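Local structure of MstE (Scytonema sp. PCC 10023, 6SBF) at residues H176-A181 against Y210-H215; V199-Q204 against Q235-Q240; N206-W211 against N320-P325. The protein assembles complex isoprenoid scaffolds as a monodomain class II terpene cyclase of merosterol biosynthesis, probably by closing several rings of a linear polyprenyl chain. The protein carries 1 engineered substitution. All coordinates share one frame; numbering follows the deposited sequence.

In the fold
The three contacts share one region of the alpha6-alpha6 barrel, around the loop that joins helix 187-200 to helix 215-229. Contacts 1 and 3 are buried, lie about 8 Å apart between centres and meet at Tyr210, which both helix 177-183 with its N-cap residue and the turn at 320-325 touch. Contact 2 lies at the surface, about 20 Å from the centre of the chain, where the start of the same loop meets helix 235-248. The chemistry follows depth: stacked rings and a sulfur acceptor in contact 1, one hydrogen bond from an asparagine amide with proline-aromatic packing in contact 3, glutamine amides and bridging waters in contact 2.

Contact 1: residues H176-A181 against Y210-H215; sequences HTCVSA and YWWSDH
His176 and Tyr210 bring the two backbones closest, their CA atoms 5.7 Å apart, where the N-cap position of helix 177-183 faces an irregular loop. The imidazole lies on the phenol ring as an offset stack, centroids 4.0 Å apart and planes 26° from parallel. Tyr210 holds CG anti to the backbone N (chi1 -173°), where its ring meets the imidazole. NE2 of His176 sits over the centre of the Tyr210 ring, whereas Tyr210 CD2 lies toward the rim of the imidazole. Tyr210 N donates to Cys178 SG at 3.3 Å. A second, weak bond of 3.6 Å runs from Trp211 N to the same SG, so two consecutive amides of the loop converge on one thiol. SG also lies 3.9 Å from Trp211 CD1, obliquely to that ring, and Cys178 CB touches the edge of the Trp212 ring at CD1. Trp211 turns its edge toward the imidazole face, the planes 74° apart, completing an aromatic cluster with His176 and Tyr210. The cluster is pinned by polar bonds at its margins: Thr149 OG1 bonds both His176 ND1 and Trp211 NE1, Gly171 O bonds His176 NE2, and Asp318 O bonds the Tyr210 hydroxyl. Around this buried joint, Cys178 also leans on Thr218 of helix 215-229, Ser180 packs against helix 187-200, and Trp211 and Trp212 rest on Leu311 of strand 311-313.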
loop_
_atom_site.group_PDB
_atom_site.type_symbol
_atom_site.label_atom_id
_atom_site.label_comp_id
_atom_site.label_asym_id
_atom_site.label_seq_id
_atom_site.Cartn_x
_atom_site.Cartn_y
_atom_site.Cartn_z
ATOM N N HIS A 176 0.898 11.648 -8.509
ATOM C CA HIS A 176 1.035 11.242 -7.094
ATOM C C HIS A 176 2.182 10.253 -6.962
ATOM O O HIS A 176 2.196 9.245 -7.680
ATOM C CB HIS A 176 -0.263 10.627 -6.602
ATOM C CG HIS A 176 -1.365 11.613 -6.588
ATOM N ND1 HIS A 176 -2.677 11.315 -6.915
ATOM C CD2 HIS A 176 -1.342 12.938 -6.269
ATOM C CE1 HIS A 176 -3.411 12.427 -6.775
ATOM N NE2 HIS A 176 -2.614 13.453 -6.363
ATOM N N THR A 177 3.118 10.473 -6.062
ATOM C CA THR A 177 4.286 9.595 -5.994
ATOM C C THR A 177 3.930 8.226 -5.430
ATOM O O THR A 177 4.491 7.211 -5.882
ATOM C CB THR A 177 5.369 10.322 -5.212
ATOM O OG1 THR A 177 5.612 11.615 -5.817
ATOM C CG2 THR A 177 6.669 9.564 -5.205
ATOM N N CYS A 178 3.022 8.163 -4.481
ATOM C CA CYS A 178 2.558 6.917 -3.860
ATOM C C CYS A 178 1.906 6.020 -4.949
ATOM O O CYS A 178 2.207 4.831 -5.051
ATOM C CB CYS A 178 1.581 7.204 -2.720
ATOM S SG CYS A 178 0.260 8.394 -3.107
ATOM N N VAL A 179 1.025 6.591 -5.757
ATOM C CA VAL A 179 0.327 5.854 -6.819
ATOM C C VAL A 179 1.321 5.505 -7.905
ATOM O O VAL A 179 1.306 4.351 -8.416
ATOM C CB VAL A 179 -0.844 6.653 -7.362
ATOM C CG1 VAL A 179 -1.574 5.865 -8.460
ATOM C CG2 VAL A 179 -1.778 7.015 -6.233
ATOM N N SER A 180 2.225 6.385 -8.280
ATOM C CA SER A 180 3.244 6.110 -9.297
ATOM C C SER A 180 4.133 4.945 -8.840
ATOM O O SER A 180 4.445 4.042 -9.649
ATOM C CB SER A 180 4.066 7.368 -9.551
ATOM O OG SER A 180 3.282 8.413 -10.092
ATOM N N ALA A 181 4.534 4.900 -7.585
ATOM C CA ALA A 181 5.384 3.849 -7.044
ATOM C C ALA A 181 4.655 2.507 -7.173
ATOM O O ALA A 181 5.254 1.480 -7.554
ATOM C CB ALA A 181 5.778 4.146 -5.615
ATOM N N TYR A 210 1.252 11.087 -1.447
ATOM C CA TYR A 210 0.145 12.030 -1.490
ATOM C C TYR A 210 -0.915 11.623 -0.466
ATOM O O TYR A 210 -1.201 12.414 0.496
ATOM C CB TYR A 210 -0.425 12.130 -2.908
ATOM C CG TYR A 210 -1.453 13.232 -3.021
ATOM C CD1 TYR A 210 -1.048 14.542 -3.221
ATOM C CD2 TYR A 210 -2.809 12.977 -2.886
ATOM C CE1 TYR A 210 -1.985 15.559 -3.304
ATOM C CE2 TYR A 210 -3.752 13.993 -2.957
ATOM C CZ TYR A 210 -3.325 15.287 -3.150
ATOM O OH TYR A 210 -4.252 16.290 -3.183
ATOM N N TRP A 211 -1.446 10.408 -0.589
ATOM C CA TRP A 211 -2.604 9.981 0.239
ATOM C C TRP A 211 -2.213 9.400 1.594
ATOM O O TRP A 211 -3.078 9.107 2.395
ATOM C CB TRP A 211 -3.394 8.941 -0.533
ATOM C CG TRP A 211 -3.977 9.402 -1.822
ATOM C CD1 TRP A 211 -3.538 9.081 -3.076
ATOM C CD2 TRP A 211 -5.110 10.264 -2.007
ATOM N NE1 TRP A 211 -4.303 9.689 -4.030
ATOM C CE2 TRP A 211 -5.281 10.437 -3.389
ATOM C CE3 TRP A 211 -5.975 10.960 -1.151
ATOM C CZ2 TRP A 211 -6.282 11.226 -3.929
ATOM C CZ3 TRP A 211 -6.966 11.738 -1.692
ATOM C CH2 TRP A 211 -7.131 11.892 -3.063
ATOM N N TRP A 212 -0.958 9.141 1.844
ATOM C CA TRP A 212 -0.514 8.443 3.051
ATOM C C TRP A 212 0.325 9.325 3.923
ATOM O O TRP A 212 1.216 10.032 3.427
ATOM C CB TRP A 212 0.311 7.204 2.668
ATOM C CG TRP A 212 -0.465 6.222 1.844
ATOM C CD1 TRP A 212 -0.510 6.205 0.494
ATOM C CD2 TRP A 212 -1.495 5.317 2.298
ATOM N NE1 TRP A 212 -1.403 5.299 0.053
ATOM C CE2 TRP A 212 -2.029 4.740 1.150
ATOM C CE3 TRP A 212 -1.980 4.950 3.545
ATOM C CZ2 TRP A 212 -3.022 3.770 1.220
ATOM C CZ3 TRP A 212 -3.009 4.050 3.621
ATOM C CH2 TRP A 212 -3.478 3.417 2.465
ATOM N N SER A 213 0.137 9.174 5.216
ATOM C CA SER A 213 0.955 9.875 6.217
ATOM C C SER A 213 2.358 9.269 6.255
ATOM O O SER A 213 3.341 9.976 6.531
ATOM C CB SER A 213 0.275 9.690 7.593
ATOM O OG SER A 213 -0.995 10.296 7.723
ATOM N N ASP A 214 2.444 7.939 6.094
ATOM C CA ASP A 214 3.696 7.228 6.418
ATOM C C ASP A 214 4.545 7.103 5.154
ATOM O O ASP A 214 4.217 6.275 4.226
ATOM C CB ASP A 214 3.373 5.870 7.009
ATOM C CG ASP A 214 2.638 5.974 8.332
ATOM O OD1 ASP A 214 3.165 6.659 9.231
ATOM O OD2 ASP A 214 1.551 5.386 8.484
ATOM N N HIS A 215 5.677 7.799 5.074
ATOM C CA HIS A 215 6.544 7.833 3.894
ATOM C C HIS A 215 7.174 6.459 3.617
ATOM O O HIS A 215 7.650 6.260 2.489
ATOM C CB HIS A 215 7.680 8.833 4.095
ATOM C CG HIS A 215 7.260 10.224 4.384
ATOM N ND1 HIS A 215 6.114 10.780 3.835
ATOM C CD2 HIS A 215 7.878 11.191 5.125
ATOM C CE1 HIS A 215 6.021 12.046 4.272
ATOM N NE2 HIS A 215 7.073 12.301 5.072
#

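Contact 2: residues V199-Q204 against Q235-Q240; sequences VTQTSQ and QPSIEQ
Gln201 and Ser237 form the close-packed half of this surface contact. The Gln201 side chain leaves the backbone with CG anti to N (chi1 -168°) and continues extended, and its NE2 donates to Ser237 O at 3.0 Å. The acceptor lies near the amide plane of Gln201, and the same NE2 also bonds Gly205 O, so the nitrogen is gripped twice. OE1 settles beside Ser237, 3.2 Å from its CB. The other half is looser and wetter. Gln240, likewise extended, reaches over to Ser203 O with NE2 at 3.0 Å, arriving well above the carbonyl plane. Its OE1 takes two waters, each at 2.7 Å: one goes on to Thr202 O, the other only weakly to Gln201 OE1. An ST turn braces the loop, Gln204 N bonding Thr202 OG1, which also bonds Asn206 OD1. An alanine in place of Gln201 would probably leave Ser237 O and Gly205 O without their shared side-chain donor and loosen the loop from helix 235-248. Gln201 packs on Trp207, and the Gln-x3-Gly-x-Trp pattern of Gln201, Gly205 and Trp207 matches the QW motif of squalene-hopene cyclases, whose glutamine ties a loop to a neighbouring helix end.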
loop_
_atom_site.group_PDB
_atom_site.type_symbol
_atom_site.label_atom_id
_atom_site.label_comp_id
_atom_site.label_asym_id
_atom_site.label_seq_id
_atom_site.Cartn_x
_atom_site.Cartn_y
_atom_site.Cartn_z
ATOM N N VAL A 199 13.495 11.466 -9.983
ATOM C CA VAL A 199 13.624 12.927 -9.700
ATOM C C VAL A 199 12.886 13.304 -8.441
ATOM O O VAL A 199 13.207 14.351 -7.854
ATOM C CB VAL A 199 13.203 13.757 -10.901
ATOM C CG1 VAL A 199 14.067 13.446 -12.117
ATOM C CG2 VAL A 199 11.730 13.762 -11.122
ATOM N N THR A 200 11.955 12.487 -7.978
ATOM C CA THR A 200 11.156 12.799 -6.766
ATOM C C THR A 200 11.787 12.326 -5.463
ATOM O O THR A 200 11.284 12.657 -4.379
ATOM C CB THR A 200 9.729 12.301 -6.891
ATOM O OG1 THR A 200 9.710 10.904 -7.214
ATOM C CG2 THR A 200 8.937 13.078 -7.904
ATOM N N GLN A 201 12.902 11.630 -5.491
ATOM C CA GLN A 201 13.558 11.191 -4.248
ATOM C C GLN A 201 14.012 12.461 -3.515
ATOM O O GLN A 201 14.622 13.354 -4.121
ATOM C CB GLN A 201 14.766 10.268 -4.552
ATOM C CG GLN A 201 15.299 9.543 -3.322
ATOM C CD GLN A 201 16.374 8.533 -3.665
ATOM O OE1 GLN A 201 16.963 8.624 -4.747
ATOM N NE2 GLN A 201 16.641 7.633 -2.730
ATOM N N THR A 202 13.857 12.477 -2.215
ATOM C CA THR A 202 14.307 13.633 -1.407
ATOM C C THR A 202 15.801 13.556 -1.164
ATOM O O THR A 202 16.402 12.479 -1.303
ATOM C CB THR A 202 13.603 13.722 -0.040
ATOM O OG1 THR A 202 14.138 12.734 0.877
ATOM C CG2 THR A 202 12.109 13.611 -0.215
ATOM N N SER A 203 16.358 14.647 -0.611
ATOM C CA SER A 203 17.791 14.665 -0.314
ATOM C C SER A 203 18.130 13.678 0.812
ATOM O O SER A 203 19.311 13.305 0.922
ATOM C CB SER A 203 18.202 16.089 0.051
ATOM O OG SER A 203 17.512 16.431 1.233
ATOM N N GLN A 204 17.145 13.249 1.631
ATOM C CA GLN A 204 17.380 12.314 2.745
ATOM C C GLN A 204 17.284 10.838 2.271
ATOM O O GLN A 204 17.580 9.928 3.078
ATOM C CB GLN A 204 16.438 12.562 3.908
ATOM C CG GLN A 204 16.692 13.915 4.548
ATOM C CD GLN A 204 16.043 15.040 3.794
ATOM O OE1 GLN A 204 15.118 14.863 3.000
ATOM N NE2 GLN A 204 16.453 16.251 4.129
ATOM N N GLN A 235 20.988 1.789 -8.379
ATOM C CA GLN A 235 21.395 1.126 -7.135
ATOM C C GLN A 235 21.794 2.154 -6.073
ATOM O O GLN A 235 21.424 1.953 -4.901
ATOM C CB GLN A 235 22.484 0.080 -7.354
ATOM C CG GLN A 235 22.607 -0.853 -6.157
ATOM C CD GLN A 235 21.370 -1.707 -5.975
ATOM O OE1 GLN A 235 20.744 -2.096 -6.952
ATOM N NE2 GLN A 235 21.034 -1.956 -4.716
ATOM N N PRO A 236 22.518 3.254 -6.384
ATOM C CA PRO A 236 22.814 4.234 -5.331
ATOM C C PRO A 236 21.543 4.788 -4.661
ATOM O O PRO A 236 21.511 4.927 -3.445
ATOM C CB PRO A 236 23.640 5.320 -6.057
ATOM C CG PRO A 236 24.230 4.650 -7.257
ATOM C CD PRO A 236 23.193 3.581 -7.654
ATOM N N SER A 237 20.528 5.050 -5.466
ATOM C CA SER A 237 19.244 5.568 -4.953
ATOM C C SER A 237 18.600 4.563 -4.033
ATOM O O SER A 237 18.050 4.942 -2.977
ATOM C CB SER A 237 18.337 6.001 -6.073
ATOM O OG SER A 237 18.877 7.117 -6.763
ATOM N N ILE A 238 18.623 3.278 -4.427
ATOM C CA ILE A 238 18.060 2.211 -3.584
ATOM C C ILE A 238 18.803 2.171 -2.252
ATOM O O ILE A 238 18.192 2.092 -1.181
ATOM C CB ILE A 238 18.085 0.860 -4.312
ATOM C CG1 ILE A 238 17.199 0.875 -5.554
ATOM C CG2 ILE A 238 17.738 -0.256 -3.359
ATOM C CD1 ILE A 238 17.527 -0.195 -6.541
ATOM N N GLU A 239 20.141 2.224 -2.323
ATOM C CA GLU A 239 20.943 2.113 -1.089
ATOM C C GLU A 239 20.659 3.319 -0.180
ATOM O O GLU A 239 20.682 3.182 1.026
ATOM C CB GLU A 239 22.435 1.964 -1.419
ATOM C CG GLU A 239 22.758 0.688 -2.140
ATOM C CD GLU A 239 22.425 -0.607 -1.449
ATOM O OE1 GLU A 239 22.289 -0.651 -0.195
ATOM O OE2 GLU A 239 22.346 -1.625 -2.186
ATOM N N GLN A 240 20.486 4.491 -0.775
ATOM C CA GLN A 240 20.180 5.687 0.073
ATOM C C GLN A 240 18.816 5.493 0.768
ATOM O O GLN A 240 18.670 5.871 1.936
ATOM C CB GLN A 240 20.149 6.984 -0.715
ATOM C CG GLN A 240 20.372 8.130 0.281
ATOM C CD GLN A 240 20.108 9.508 -0.277
ATOM O OE1 GLN A 240 19.682 9.680 -1.434
ATOM N NE2 GLN A 240 20.377 10.502 0.581
HETATM O O HOH W 1 20.213 8.730 -3.865
HETATM O O HOH W 2 18.752 11.905 -2.595
#

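Contact 3: residues N206-W211 against N320-P325; sequences NWEGYW and NPNQFP
Tyr210 and Pro321 approach to 6.3 Å between CA atoms and Glu208 and Asn322 to 7.3 Å, as an irregular loop passes a short 3-10 turn at 321-322. One hydrogen bond spans the two segments: Asn322 ND2 donates to Gly209 O at 2.9 Å, fairly straight at 159°, with the donor tilted modestly from the carbonyl plane. Asn322 holds CG anti to its carbonyl carbon (chi1 -62°), which sets CG on the side of the loop. OD1 of the same amide accepts from Arg312 NH1, so both ends of the group are engaged and its rotation is fixed. Beside it the Glu208 side chain passes obliquely, CB lying 3.5 Å from Asn322 ND2 and OE1 3.6 Å from Asn322 CB; the carboxylate and amide planes are 46° apart. The apolar half of the contact belongs to Pro321. Its ring crosses the Tyr210 side chain at about a right angle, CD reaching Tyr210 CE1 at 3.4 Å and CG lying 3.5 Å from CD1. Pro321 CG also rests 3.5 Å from Tyr210 O, a carbonyl that accepts from Arg312 NE, so one guanidinium ties the two segments together. Backbone bonds from Gln323 N to Asn320 O and from Phe324 N to Pro321 O keep the turn compact. The contact fastens the long excursion between strands 311-313 and 328-329 onto the barrel: Arg312 of strand 311-313 binds both segments, Asn322 packs on His215 at the start of helix 215-229, and Trp207 extends toward helices 177-183 and 235-248.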
loop_
_atom_site.group_PDB
_atom_site.type_symbol
_atom_site.label_atom_id
_atom_site.label_comp_id
_atom_site.label_asym_id
_atom_site.label_seq_id
_atom_site.Cartn_x
_atom_site.Cartn_y
_atom_site.Cartn_z
ATOM N N ASN A 206 14.479 9.261 1.031
ATOM C CA ASN A 206 13.096 8.760 1.003
ATOM C C ASN A 206 12.290 9.404 -0.118
ATOM O O ASN A 206 12.709 10.342 -0.765
ATOM C CB ASN A 206 12.425 8.950 2.360
ATOM C CG ASN A 206 12.156 10.417 2.697
ATOM O OD1 ASN A 206 13.113 11.175 2.825
ATOM N ND2 ASN A 206 10.877 10.784 2.788
ATOM N N TRP A 207 11.074 8.906 -0.264
ATOM C CA TRP A 207 10.016 9.546 -1.052
ATOM C C TRP A 207 8.885 9.892 -0.088
ATOM O O TRP A 207 8.800 9.317 1.011
ATOM C CB TRP A 207 9.519 8.607 -2.162
ATOM C CG TRP A 207 10.460 8.481 -3.322
ATOM C CD1 TRP A 207 10.331 9.126 -4.511
ATOM C CD2 TRP A 207 11.614 7.621 -3.446
ATOM N NE1 TRP A 207 11.341 8.776 -5.359
ATOM C CE2 TRP A 207 12.135 7.835 -4.736
ATOM C CE3 TRP A 207 12.236 6.702 -2.613
ATOM C CZ2 TRP A 207 13.287 7.184 -5.196
ATOM C CZ3 TRP A 207 13.355 6.019 -3.065
ATOM C CH2 TRP A 207 13.871 6.276 -4.338
ATOM N N GLU A 208 8.074 10.823 -0.540
ATOM C CA GLU A 208 6.862 11.250 0.156
ATOM C C GLU A 208 5.658 10.959 -0.737
ATOM O O GLU A 208 5.707 11.247 -1.934
ATOM C CB GLU A 208 6.937 12.740 0.490
ATOM C CG GLU A 208 8.126 13.150 1.341
ATOM C CD GLU A 208 8.216 14.651 1.580
ATOM O OE1 GLU A 208 7.547 15.391 0.866
ATOM O OE2 GLU A 208 9.046 15.051 2.383
ATOM N N GLY A 209 4.611 10.444 -0.130
ATOM C CA GLY A 209 3.370 10.141 -0.832
ATOM C C GLY A 209 2.348 11.269 -0.761
ATOM O O GLY A 209 2.544 12.283 -0.081
ATOM N N TYR A 210 1.252 11.087 -1.447
ATOM C CA TYR A 210 0.145 12.030 -1.490
ATOM C C TYR A 210 -0.915 11.623 -0.466
ATOM O O TYR A 210 -1.201 12.414 0.496
ATOM C CB TYR A 210 -0.425 12.130 -2.908
ATOM C CG TYR A 210 -1.453 13.232 -3.021
ATOM C CD1 TYR A 210 -1.048 14.542 -3.221
ATOM C CD2 TYR A 210 -2.809 12.977 -2.886
ATOM C CE1 TYR A 210 -1.985 15.559 -3.304
ATOM C CE2 TYR A 210 -3.752 13.993 -2.957
ATOM C CZ TYR A 210 -3.325 15.287 -3.150
ATOM O OH TYR A 210 -4.252 16.290 -3.183
ATOM N N TRP A 211 -1.446 10.408 -0.589
ATOM C CA TRP A 211 -2.604 9.981 0.239
ATOM C C TRP A 211 -2.213 9.400 1.594
ATOM O O TRP A 211 -3.078 9.107 2.395
ATOM C CB TRP A 211 -3.394 8.941 -0.533
ATOM C CG TRP A 211 -3.977 9.402 -1.822
ATOM C CD1 TRP A 211 -3.538 9.081 -3.076
ATOM C CD2 TRP A 211 -5.110 10.264 -2.007
ATOM N NE1 TRP A 211 -4.303 9.689 -4.030
ATOM C CE2 TRP A 211 -5.281 10.437 -3.389
ATOM C CE3 TRP A 211 -5.975 10.960 -1.151
ATOM C CZ2 TRP A 211 -6.282 11.226 -3.929
ATOM C CZ3 TRP A 211 -6.966 11.738 -1.692
ATOM C CH2 TRP A 211 -7.131 11.892 -3.063
ATOM N N ASN A 320 0.351 19.652 -2.260
ATOM C CA ASN A 320 1.500 19.486 -1.357
ATOM C C ASN A 320 1.068 19.055 0.048
ATOM O O ASN A 320 1.323 19.764 1.024
ATOM C CB ASN A 320 2.246 20.844 -1.363
ATOM C CG ASN A 320 2.917 21.166 -2.703
ATOM O OD1 ASN A 320 3.753 20.405 -3.170
ATOM N ND2 ASN A 320 2.573 22.284 -3.324
ATOM N N PRO A 321 0.374 17.895 0.226
ATOM C CA PRO A 321 -0.128 17.500 1.546
ATOM C C PRO A 321 0.966 17.296 2.602
ATOM O O PRO A 321 0.651 17.333 3.786
ATOM C CB PRO A 321 -0.930 16.210 1.235
ATOM C CG PRO A 321 -0.277 15.718 -0.033
ATOM C CD PRO A 321 -0.029 16.942 -0.845
ATOM N N ASN A 322 2.207 17.046 2.176
ATOM C CA ASN A 322 3.298 16.905 3.173
ATOM C C ASN A 322 3.680 18.283 3.768
ATOM O O ASN A 322 4.488 18.289 4.672
ATOM C CB ASN A 322 4.477 16.227 2.497
ATOM C CG ASN A 322 4.101 14.821 2.029
ATOM O OD1 ASN A 322 3.863 13.985 2.867
ATOM N ND2 ASN A 322 4.002 14.640 0.721
ATOM N N GLN A 323 3.122 19.349 3.191
ATOM C CA GLN A 323 3.312 20.737 3.678
ATOM C C GLN A 323 2.010 21.254 4.300
ATOM O O GLN A 323 1.905 22.446 4.474
ATOM C CB GLN A 323 3.839 21.626 2.535
ATOM C CG GLN A 323 5.309 21.367 2.213
ATOM C CD GLN A 323 5.797 22.217 1.057
ATOM O OE1 GLN A 323 5.330 22.112 -0.080
ATOM N NE2 GLN A 323 6.757 23.071 1.342
ATOM N N PHE A 324 1.052 20.378 4.621
ATOM C CA PHE A 324 -0.214 20.751 5.299
ATOM C C PHE A 324 -0.096 20.387 6.766
ATOM O O PHE A 324 -0.002 19.218 7.145
ATOM C CB PHE A 324 -1.351 19.980 4.642
ATOM C CG PHE A 324 -2.737 20.314 5.132
ATOM C CD1 PHE A 324 -3.413 21.433 4.667
ATOM C CD2 PHE A 324 -3.359 19.515 6.060
ATOM C CE1 PHE A 324 -4.708 21.700 5.096
ATOM C CE2 PHE A 324 -4.658 19.746 6.465
ATOM C CZ PHE A 324 -5.313 20.872 6.023
ATOM N N PRO A 325 -0.028 21.405 7.658
ATOM C CA PRO A 325 0.290 21.097 9.054
ATOM C C PRO A 325 -0.923 20.816 9.915
ATOM O O PRO A 325 -0.721 20.552 11.099
ATOM C CB PRO A 325 1.020 22.354 9.519
ATOM C CG PRO A 325 0.405 23.465 8.698
ATOM C CD PRO A 325 0.153 22.839 7.346
#